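Local coordinates for protein carboxylesterase (Uncultured bacterium, PDB 5GMX) that hydrolyses carboxylic ester bonds as a family VIII carboxylesterase of beta-lactamase-like fold and also acts on oxyimino cephalosporins, at residues I90-V96 and D110-L116; E301-C307 and R319-F324; N335-F339 and F350-K354. One frame throughout, in Å; residues are numbered along the deposited sequence.

Interaction 1 (I90-V96 and D110-L116); sequences IDYNARV and DVTVAQL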
loop_
_atom_site.group_PDB
_atom_site.type_symbol
_atom_site.label_atom_id
_atom_site.label_comp_id
_atom_site.label_asym_id
_atom_site.label_seq_id
_atom_site.Cartn_x
_atom_site.Cartn_y
_atom_site.Cartn_z
ATOM N N ILE A 90 16.953 11.638 2.070
ATOM C CA ILE A 90 16.657 11.423 0.655
ATOM C C ILE A 90 16.196 12.707 -0.019
ATOM O O ILE A 90 15.333 13.405 0.504
ATOM C CB ILE A 90 15.565 10.362 0.468
ATOM C CG1 ILE A 90 16.008 9.045 1.101
ATOM C CG2 ILE A 90 15.222 10.204 -1.018
ATOM C CD1 ILE A 90 14.958 7.939 1.054
ATOM N N ASP A 91 16.788 13.019 -1.169
ATOM C CA ASP A 91 16.329 14.115 -2.011
ATOM C C ASP A 91 15.597 13.541 -3.217
ATOM O O ASP A 91 16.200 12.870 -4.053
ATOM C CB ASP A 91 17.514 14.990 -2.443
ATOM C CG ASP A 91 17.109 16.166 -3.338
ATOM O OD1 ASP A 91 15.941 16.260 -3.805
ATOM O OD2 ASP A 91 17.986 17.024 -3.568
ATOM N N TYR A 92 14.307 13.850 -3.333
ATOM C CA TYR A 92 13.495 13.306 -4.423
ATOM C C TYR A 92 14.066 13.647 -5.795
ATOM O O TYR A 92 13.880 12.904 -6.752
ATOM C CB TYR A 92 12.062 13.821 -4.332
ATOM C CG TYR A 92 11.236 13.090 -3.322
ATOM C CD1 TYR A 92 10.938 11.746 -3.495
ATOM C CD2 TYR A 92 10.757 13.734 -2.187
ATOM C CE1 TYR A 92 10.186 11.067 -2.572
ATOM C CE2 TYR A 92 9.994 13.056 -1.252
ATOM C CZ TYR A 92 9.710 11.719 -1.454
ATOM O OH TYR A 92 8.953 11.016 -0.543
ATOM N N ASN A 93 14.780 14.763 -5.880
ATOM C CA ASN A 93 15.340 15.207 -7.145
ATOM C C ASN A 93 16.708 14.599 -7.433
ATOM O O ASN A 93 17.235 14.764 -8.525
ATOM C CB ASN A 93 15.461 16.731 -7.162
ATOM C CG ASN A 93 14.134 17.413 -7.022
ATOM O OD1 ASN A 93 13.210 17.152 -7.786
ATOM N ND2 ASN A 93 14.019 18.277 -6.025
ATOM N N ALA A 94 17.290 13.918 -6.449
ATOM C CA ALA A 94 18.608 13.315 -6.622
ATOM C C ALA A 94 18.533 12.007 -7.398
ATOM O O ALA A 94 17.498 11.343 -7.408
ATOM C CB ALA A 94 19.268 13.081 -5.262
ATOM N N ARG A 95 19.638 11.647 -8.045
ATOM C CA ARG A 95 19.739 10.384 -8.758
ATOM C C ARG A 95 19.699 9.225 -7.780
ATOM O O ARG A 95 20.353 9.275 -6.738
ATOM C CB ARG A 95 21.032 10.316 -9.575
ATOM C CG ARG A 95 21.203 11.407 -10.631
ATOM C CD ARG A 95 22.648 11.433 -11.154
ATOM N NE ARG A 95 22.794 12.277 -12.339
ATOM C CZ ARG A 95 22.832 13.605 -12.315
ATOM N NH1 ARG A 95 22.730 14.258 -11.162
ATOM N NH2 ARG A 95 22.965 14.284 -13.446
ATOM N N VAL A 96 18.944 8.182 -8.125
ATOM C CA VAL A 96 18.954 6.936 -7.362
ATOM C C VAL A 96 20.392 6.462 -7.118
ATOM O O VAL A 96 20.726 6.002 -6.017
ATOM C CB VAL A 96 18.175 5.806 -8.088
ATOM C CG1 VAL A 96 18.237 4.507 -7.283
ATOM C CG2 VAL A 96 16.736 6.208 -8.332
ATOM N N ASP A 110 20.910 8.383 -14.611
ATOM C CA ASP A 110 20.316 9.692 -14.353
ATOM C C ASP A 110 18.890 9.627 -13.809
ATOM O O ASP A 110 18.292 10.660 -13.533
ATOM C CB ASP A 110 20.366 10.546 -15.620
ATOM C CG ASP A 110 21.781 11.042 -15.929
ATOM O OD1 ASP A 110 22.474 11.519 -14.995
ATOM O OD2 ASP A 110 22.208 10.937 -17.101
ATOM N N VAL A 111 18.372 8.418 -13.623
ATOM C CA VAL A 111 17.058 8.233 -13.001
ATOM C C VAL A 111 17.014 8.820 -11.590
ATOM O O VAL A 111 17.843 8.478 -10.748
ATOM C CB VAL A 111 16.678 6.736 -12.923
ATOM C CG1 VAL A 111 15.350 6.553 -12.190
ATOM C CG2 VAL A 111 16.619 6.113 -14.321
ATOM N N THR A 112 16.041 9.689 -11.329
ATOM C CA THR A 112 15.888 10.303 -10.010
ATOM C C THR A 112 14.975 9.493 -9.084
ATOM O O THR A 112 14.229 8.628 -9.538
ATOM C CB THR A 112 15.331 11.705 -10.130
ATOM O OG1 THR A 112 13.965 11.616 -10.534
ATOM C CG2 THR A 112 16.128 12.508 -11.175
ATOM N N VAL A 113 15.040 9.772 -7.786
ATOM C CA VAL A 113 14.215 9.054 -6.814
ATOM C C VAL A 113 12.728 9.297 -7.086
ATOM O O VAL A 113 11.918 8.371 -7.026
ATOM C CB VAL A 113 14.583 9.457 -5.368
ATOM C CG1 VAL A 113 13.609 8.831 -4.342
ATOM C CG2 VAL A 113 16.024 9.049 -5.080
ATOM N N ALA A 114 12.384 10.531 -7.447
ATOM C CA ALA A 114 11.007 10.874 -7.798
ATOM C C ALA A 114 10.503 10.054 -8.993
ATOM O O ALA A 114 9.355 9.612 -9.003
ATOM C CB ALA A 114 10.891 12.372 -8.098
ATOM N N GLN A 115 11.366 9.828 -9.983
ATOM C CA GLN A 115 10.997 9.007 -11.142
ATOM C C GLN A 115 10.841 7.522 -10.790
ATOM O O GLN A 115 9.925 6.856 -11.272
ATOM C CB GLN A 115 12.031 9.161 -12.261
ATOM C CG GLN A 115 11.983 10.504 -12.958
ATOM C CD GLN A 115 13.122 10.680 -13.953
ATOM O OE1 GLN A 115 14.144 9.999 -13.874
ATOM N NE2 GLN A 115 12.946 11.598 -14.896
ATOM N N LEU A 116 11.752 7.004 -9.972
ATOM C CA LEU A 116 11.658 5.631 -9.485
ATOM C C LEU A 116 10.340 5.409 -8.729
ATOM O O LEU A 116 9.661 4.400 -8.922
ATOM C CB LEU A 116 12.843 5.300 -8.566
ATOM C CG LEU A 116 13.013 3.852 -8.096
ATOM C CD1 LEU A 116 13.574 2.984 -9.204
ATOM C CD2 LEU A 116 13.877 3.758 -6.847
#
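Three backbone hydrogen bonds join the segments around a single bridge of Arg95 with Thr112: Ala114 N donates to Tyr92 O, Val113 N to Ala94 O, and Val96 N to Val111 O, each at 2.9 Å. The first two use amides in the first turn of helix 113-117, which have no helical acceptor before them; a third, Gln115 N, is capped by Thr112 OG1 (3.2 Å), while Gln115 OE1 accepts from Thr112 N (3.2 Å), completing a capping box. The opposing chain bends in a type I turn, closed by Ala94 N to Asp91 O (2.8 Å), with an Asx turn, Asn93 N to Asp91 OD1 (2.8 Å). At the exposed end, Arg95 NE forms a salt bridge with Asp110 OD1 at 2.8 Å. Alongside these hydrogen bonds, Val96 CG2 lies 4.0 Å from Leu116 CB and Ile90 CG2 3.9 Å from Val113 CG1. This apolar side continues into neighbouring helices: Ile90 packs on 72-86 and 165-175, Leu116 on 165-175, and Val113 on Tyr99 of helix 96-99.

Interaction 2 (E301-C307 and R319-F324); sequences EMTREEC and RWSRGF
Arg322 lays one face of its guanidinium over Arg304 CB, which is 4.0 Å from Arg322 NE. Its chi1 near -74° and chi2 near 93° direct Arg322 NE and NH2 to Glu306 OE2 (2.6 and 2.9 Å) and NH1 to Glu301 O (2.8 Å). A long salt bridge, Glu301 OE1 to Arg322 NH1 (3.8 Å), and Arg304 NH2 to Glu301 OE2 (3.0 Å) join these four residues into one network. Thr303 first leaves helical angles after helix 296-302; extended Arg304 and Glu305 lead toward strand 307-310. Cys307 faces Trp320 as an antiparallel hydrogen-bonded pair (CA-CA 5.4 Å), Trp320 N to Cys307 O at 2.9 Å; Trp320 O accepts from both Glu306 N (2.6 Å) and Cys307 N (3.1 Å), a classic beta bulge. Arg322, its N weakly hydrogen-bonded to Met302 O (3.2 Å), centres an inverse gamma turn before Gly323 (phi 117°, psi -23°). Glu305 OE1 (chi1 t) reaches Arg319 NE (2.7 Å). Selenomethionine Met302 sets SE 5.0 Å from the Phe324 ring centroid, an oblique Met-aromatic contact. Hairpin 307-310/317-320 follows helix 296-302 after the link 303-306; Trp320 (chi1 m) meets His119 and His341, and Phe324 packs on helix 72-86 and, edge-to-face, Phe339 of strand 339-342.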
loop_
_atom_site.group_PDB
_atom_site.type_symbol
_atom_site.label_atom_id
_atom_site.label_comp_id
_atom_site.label_asym_id
_atom_site.label_seq_id
_atom_site.Cartn_x
_atom_site.Cartn_y
_atom_site.Cartn_z
ATOM N N GLU A 301 5.607 17.099 -0.060
ATOM C CA GLU A 301 6.660 16.704 -0.991
ATOM C C GLU A 301 6.463 15.282 -1.534
ATOM O O GLU A 301 6.705 15.051 -2.714
ATOM C CB GLU A 301 8.045 16.833 -0.338
ATOM C CG GLU A 301 8.515 18.269 -0.128
ATOM C CD GLU A 301 8.724 19.014 -1.450
ATOM O OE1 GLU A 301 9.041 18.360 -2.471
ATOM O OE2 GLU A 301 8.558 20.253 -1.473
HETATM N N MSE A 302 6.022 14.339 -0.698
HETATM C CA MSE A 302 5.829 12.968 -1.193
HETATM C C MSE A 302 4.558 12.815 -2.041
HETATM O O MSE A 302 4.405 11.819 -2.754
HETATM C CB MSE A 302 5.823 11.954 -0.030
HETATM C CG MSE A 302 4.456 11.525 0.522
HETATM SE SE MSE A 302 4.639 10.742 2.350
HETATM C CE MSE A 302 5.974 11.993 2.868
ATOM N N THR A 303 3.670 13.808 -2.010
ATOM C CA THR A 303 2.446 13.723 -2.804
ATOM C C THR A 303 2.399 14.660 -4.018
ATOM O O THR A 303 1.356 14.787 -4.656
ATOM C CB THR A 303 1.206 13.984 -1.938
ATOM O OG1 THR A 303 1.326 15.253 -1.289
ATOM C CG2 THR A 303 1.062 12.889 -0.889
ATOM N N ARG A 304 3.523 15.290 -4.353
ATOM C CA ARG A 304 3.610 16.073 -5.583
ATOM C C ARG A 304 3.299 15.195 -6.784
ATOM O O ARG A 304 3.837 14.092 -6.910
ATOM C CB ARG A 304 4.997 16.680 -5.777
ATOM C CG ARG A 304 5.312 17.880 -4.913
ATOM C CD ARG A 304 6.618 18.534 -5.369
ATOM N NE ARG A 304 7.035 19.584 -4.445
ATOM C CZ ARG A 304 6.692 20.865 -4.553
ATOM N NH1 ARG A 304 5.915 21.275 -5.552
ATOM N NH2 ARG A 304 7.123 21.738 -3.652
ATOM N N GLU A 305 2.435 15.674 -7.668
ATOM C CA GLU A 305 2.146 14.919 -8.880
ATOM C C GLU A 305 3.395 14.841 -9.752
ATOM O O GLU A 305 4.023 15.857 -10.048
ATOM C CB GLU A 305 1.003 15.547 -9.666
ATOM C CG GLU A 305 0.619 14.739 -10.895
ATOM C CD GLU A 305 -0.435 15.438 -11.729
ATOM O OE1 GLU A 305 -1.486 15.828 -11.168
ATOM O OE2 GLU A 305 -0.210 15.582 -12.948
ATOM N N GLU A 306 3.763 13.624 -10.131
ATOM C CA GLU A 306 4.942 13.398 -10.948
ATOM C C GLU A 306 4.535 13.183 -12.388
ATOM O O GLU A 306 5.207 13.658 -13.299
ATOM C CB GLU A 306 5.743 12.205 -10.428
ATOM C CG GLU A 306 6.629 12.550 -9.237
ATOM C CD GLU A 306 7.756 13.493 -9.625
ATOM O OE1 GLU A 306 8.339 13.294 -10.715
ATOM O OE2 GLU A 306 8.053 14.436 -8.858
ATOM N N CYS A 307 3.430 12.474 -12.599
ATOM C CA CYS A 307 2.949 12.322 -13.970
ATOM C C CYS A 307 1.477 11.956 -14.005
ATOM O O CYS A 307 0.917 11.538 -13.000
ATOM C CB CYS A 307 3.796 11.285 -14.737
ATOM S SG CYS A 307 4.025 9.622 -13.971
ATOM N N ARG A 319 -2.560 8.891 -12.307
ATOM C CA ARG A 319 -2.025 10.127 -11.770
ATOM C C ARG A 319 -1.098 9.804 -10.598
ATOM O O ARG A 319 -1.548 9.631 -9.462
ATOM C CB ARG A 319 -3.160 11.051 -11.337
ATOM C CG ARG A 319 -2.710 12.440 -10.972
ATOM C CD ARG A 319 -3.889 13.285 -10.557
ATOM N NE ARG A 319 -3.453 14.522 -9.922
ATOM C CZ ARG A 319 -4.076 15.102 -8.906
ATOM N NH1 ARG A 319 -5.181 14.561 -8.401
ATOM N NH2 ARG A 319 -3.595 16.230 -8.405
ATOM N N TRP A 320 0.195 9.714 -10.894
ATOM C CA TRP A 320 1.196 9.277 -9.929
ATOM C C TRP A 320 1.912 10.431 -9.236
ATOM O O TRP A 320 2.362 11.405 -9.888
ATOM C CB TRP A 320 2.258 8.398 -10.610
ATOM C CG TRP A 320 1.793 7.060 -11.098
ATOM C CD1 TRP A 320 1.733 6.641 -12.401
ATOM C CD2 TRP A 320 1.366 5.949 -10.302
ATOM N NE1 TRP A 320 1.281 5.346 -12.464
ATOM C CE2 TRP A 320 1.044 4.896 -11.193
ATOM C CE3 TRP A 320 1.216 5.739 -8.926
ATOM C CZ2 TRP A 320 0.582 3.659 -10.752
ATOM C CZ3 TRP A 320 0.756 4.507 -8.489
ATOM C CH2 TRP A 320 0.442 3.483 -9.401
ATOM N N SER A 321 2.033 10.288 -7.918
ATOM C CA SER A 321 2.935 11.103 -7.123
ATOM C C SER A 321 4.166 10.265 -6.773
ATOM O O SER A 321 4.420 9.231 -7.398
ATOM C CB SER A 321 2.244 11.611 -5.852
ATOM O OG SER A 321 1.914 10.543 -4.981
ATOM N N ARG A 322 4.905 10.668 -5.744
ATOM C CA ARG A 322 6.080 9.906 -5.340
ATOM C C ARG A 322 5.680 8.671 -4.535
ATOM O O ARG A 322 6.010 8.546 -3.358
ATOM C CB ARG A 322 7.049 10.772 -4.537
ATOM C CG ARG A 322 7.821 11.788 -5.379
ATOM C CD ARG A 322 7.143 13.139 -5.424
ATOM N NE ARG A 322 7.909 14.050 -6.261
ATOM C CZ ARG A 322 8.703 15.003 -5.797
ATOM N NH1 ARG A 322 8.808 15.201 -4.490
ATOM N NH2 ARG A 322 9.374 15.777 -6.644
ATOM N N GLY A 323 4.947 7.770 -5.179
ATOM C CA GLY A 323 4.587 6.505 -4.569
ATOM C C GLY A 323 3.101 6.301 -4.360
ATOM O O GLY A 323 2.642 5.169 -4.248
ATOM N N PHE A 324 2.348 7.393 -4.283
ATOM C CA PHE A 324 0.911 7.300 -4.023
ATOM C C PHE A 324 0.085 7.561 -5.265
ATOM O O PHE A 324 0.457 8.369 -6.105
ATOM C CB PHE A 324 0.492 8.291 -2.935
ATOM C CG PHE A 324 1.111 8.026 -1.596
ATOM C CD1 PHE A 324 0.501 7.157 -0.700
ATOM C CD2 PHE A 324 2.297 8.647 -1.232
ATOM C CE1 PHE A 324 1.052 6.920 0.548
ATOM C CE2 PHE A 324 2.865 8.413 0.011
ATOM C CZ PHE A 324 2.239 7.547 0.904
#

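Interaction 3 (N335-F339 and F350-K354); sequences NPDAF and FADTK
Segment 335-339 begins with a type I turn from Asn335 to Ala338, closed by Ala338 N to Asn335 O (3.2 Å), and is extended from Ala338 on (Phe339 phi -139°, psi 152°). Segment 350-354 is extended through Asp352, then turns to helical angles at Thr353 and Lys354. The chains run antiparallel, with Phe339 and Ala351 a hydrogen-bonded pair (CA-CA 5.5 Å): Phe339 N donates to Ala351 O at 3.0 Å and Ala351 N to Phe339 O at 2.8 Å. One step out, Ala338 CA sits 4.7 Å from Asp352 CA. This pair joins strands 339-342 and 348-352 of the seven-stranded antiparallel sheet, part of the alpha/beta architecture shared by serine beta-lactamases and family VIII esterases. Phe339, chi1 p, lays its ring over Ala351 CB, a CH-pi contact with CB 4.0 Å from the ring centroid; the ring edge meets Thr353 CG2, 4.1 Å from Phe339 CE1. Asn335, chi1 t, bridges to the other segment beyond the paired residues: ND2 donates to Asp352 OD1 (2.7 Å), whereas OD1 accepts from Lys354 NZ (2.7 Å) and from Asp337 N (3.1 Å), the latter an Asx turn. Asp352 OD2 is hydrogen-bonded to Tyr384 OH of helix 374-385. Water 3 donates to Asp337 O (2.9 Å) and accepts from Thr353 N (3.0 Å); water 2 links Asn335 ND2 (3.1 Å) with Thr353 OG1 (2.5 Å).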
loop_
_atom_site.group_PDB
_atom_site.type_symbol
_atom_site.label_atom_id
_atom_site.label_comp_id
_atom_site.label_asym_id
_atom_site.label_seq_id
_atom_site.Cartn_x
_atom_site.Cartn_y
_atom_site.Cartn_z
ATOM N N ASN A 335 -12.473 15.155 -2.420
ATOM C CA ASN A 335 -11.288 16.012 -2.461
ATOM C C ASN A 335 -10.398 15.568 -3.626
ATOM O O ASN A 335 -9.886 14.441 -3.632
ATOM C CB ASN A 335 -10.534 15.980 -1.117
ATOM C CG ASN A 335 -9.249 16.817 -1.122
ATOM O OD1 ASN A 335 -8.953 17.540 -2.076
ATOM N ND2 ASN A 335 -8.484 16.722 -0.034
ATOM N N PRO A 336 -10.224 16.450 -4.627
ATOM C CA PRO A 336 -9.461 16.106 -5.838
ATOM C C PRO A 336 -7.983 15.808 -5.563
ATOM O O PRO A 336 -7.347 15.159 -6.387
ATOM C CB PRO A 336 -9.609 17.358 -6.721
ATOM C CG PRO A 336 -9.898 18.465 -5.767
ATOM C CD PRO A 336 -10.726 17.837 -4.664
ATOM N N ASP A 337 -7.460 16.257 -4.424
ATOM C CA ASP A 337 -6.058 16.029 -4.080
ATOM C C ASP A 337 -5.849 14.958 -2.996
ATOM O O ASP A 337 -4.783 14.885 -2.379
ATOM C CB ASP A 337 -5.412 17.345 -3.652
ATOM C CG ASP A 337 -5.284 18.324 -4.806
ATOM O OD1 ASP A 337 -5.235 17.863 -5.973
ATOM O OD2 ASP A 337 -5.223 19.549 -4.550
ATOM N N ALA A 338 -6.864 14.131 -2.779
ATOM C CA ALA A 338 -6.738 12.974 -1.909
ATOM C C ALA A 338 -5.695 12.007 -2.466
ATOM O O ALA A 338 -5.486 11.934 -3.685
ATOM C CB ALA A 338 -8.083 12.279 -1.752
ATOM N N PHE A 339 -5.002 11.290 -1.586
ATOM C CA PHE A 339 -3.976 10.356 -2.080
ATOM C C PHE A 339 -4.020 9.059 -1.292
ATOM O O PHE A 339 -4.393 9.051 -0.118
ATOM C CB PHE A 339 -2.575 10.979 -1.993
ATOM C CG PHE A 339 -2.145 11.294 -0.591
ATOM C CD1 PHE A 339 -2.488 12.505 0.002
ATOM C CD2 PHE A 339 -1.403 10.376 0.145
ATOM C CE1 PHE A 339 -2.097 12.790 1.300
ATOM C CE2 PHE A 339 -1.006 10.659 1.443
ATOM C CZ PHE A 339 -1.357 11.868 2.023
ATOM N N PHE A 350 -6.618 5.606 2.123
ATOM C CA PHE A 350 -6.290 6.940 1.612
ATOM C C PHE A 350 -6.398 8.051 2.653
ATOM O O PHE A 350 -6.990 7.890 3.727
ATOM C CB PHE A 350 -7.158 7.289 0.385
ATOM C CG PHE A 350 -8.589 7.579 0.709
ATOM C CD1 PHE A 350 -8.996 8.876 1.004
ATOM C CD2 PHE A 350 -9.527 6.558 0.724
ATOM C CE1 PHE A 350 -10.323 9.152 1.308
ATOM C CE2 PHE A 350 -10.859 6.820 1.035
ATOM C CZ PHE A 350 -11.254 8.122 1.327
ATOM N N ALA A 351 -5.786 9.176 2.314
ATOM C CA ALA A 351 -5.766 10.366 3.142
ATOM C C ALA A 351 -6.324 11.572 2.390
ATOM O O ALA A 351 -6.070 11.753 1.191
ATOM C CB ALA A 351 -4.355 10.650 3.617
ATOM N N ASP A 352 -7.049 12.399 3.137
ATOM C CA ASP A 352 -7.672 13.641 2.677
ATOM C C ASP A 352 -7.259 14.736 3.654
ATOM O O ASP A 352 -7.807 14.815 4.751
ATOM C CB ASP A 352 -9.205 13.478 2.624
ATOM C CG ASP A 352 -9.961 14.793 2.318
ATOM O OD1 ASP A 352 -9.362 15.891 2.331
ATOM O OD2 ASP A 352 -11.193 14.727 2.088
ATOM N N THR A 353 -6.289 15.566 3.278
ATOM C CA THR A 353 -5.765 16.564 4.210
ATOM C C THR A 353 -6.745 17.716 4.464
ATOM O O THR A 353 -6.622 18.423 5.467
ATOM C CB THR A 353 -4.428 17.171 3.729
ATOM O OG1 THR A 353 -4.651 17.943 2.545
ATOM C CG2 THR A 353 -3.414 16.087 3.448
ATOM N N LYS A 354 -7.683 17.939 3.548
ATOM C CA LYS A 354 -8.685 18.990 3.746
ATOM C C LYS A 354 -9.630 18.642 4.897
ATOM O O LYS A 354 -9.786 19.420 5.838
ATOM C CB LYS A 354 -9.478 19.246 2.461
ATOM C CG LYS A 354 -8.639 19.817 1.318
ATOM C CD LYS A 354 -9.516 20.294 0.163
ATOM C CE LYS A 354 -8.704 20.997 -0.934
ATOM N NZ LYS A 354 -7.924 20.055 -1.809
HETATM O O HOH W 1 -11.616 12.945 -0.719
HETATM O O HOH W 2 -5.845 18.241 0.325
HETATM O O HOH W 3 -5.106 14.969 0.542
#

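The contacts follow in series along the chain, with interaction 2 touching both others. Centres of interactions 1 and 2 lie about 13 Å apart and those of 2 and 3 about 12 Å, whereas those of 1 and 3 are about 24 Å apart, with nearest atoms about 10 Å apart. Tyr92 OH meets Met302 CB at 3.3 Å, linking the loop after helix 72-86 to the end of helix 296-302. Elsewhere, Phe324 CD1 lies 3.8 Å from Phe339 CD2, and Arg319 NH1 probably hydrogen-bonds Pro336 O (3.0 Å). A continuous path therefore leads from the helical region to the seven-stranded sheet; near its middle, the Trp320 side chain is about 8 Å from the bound phenylmethanesulfonic acid.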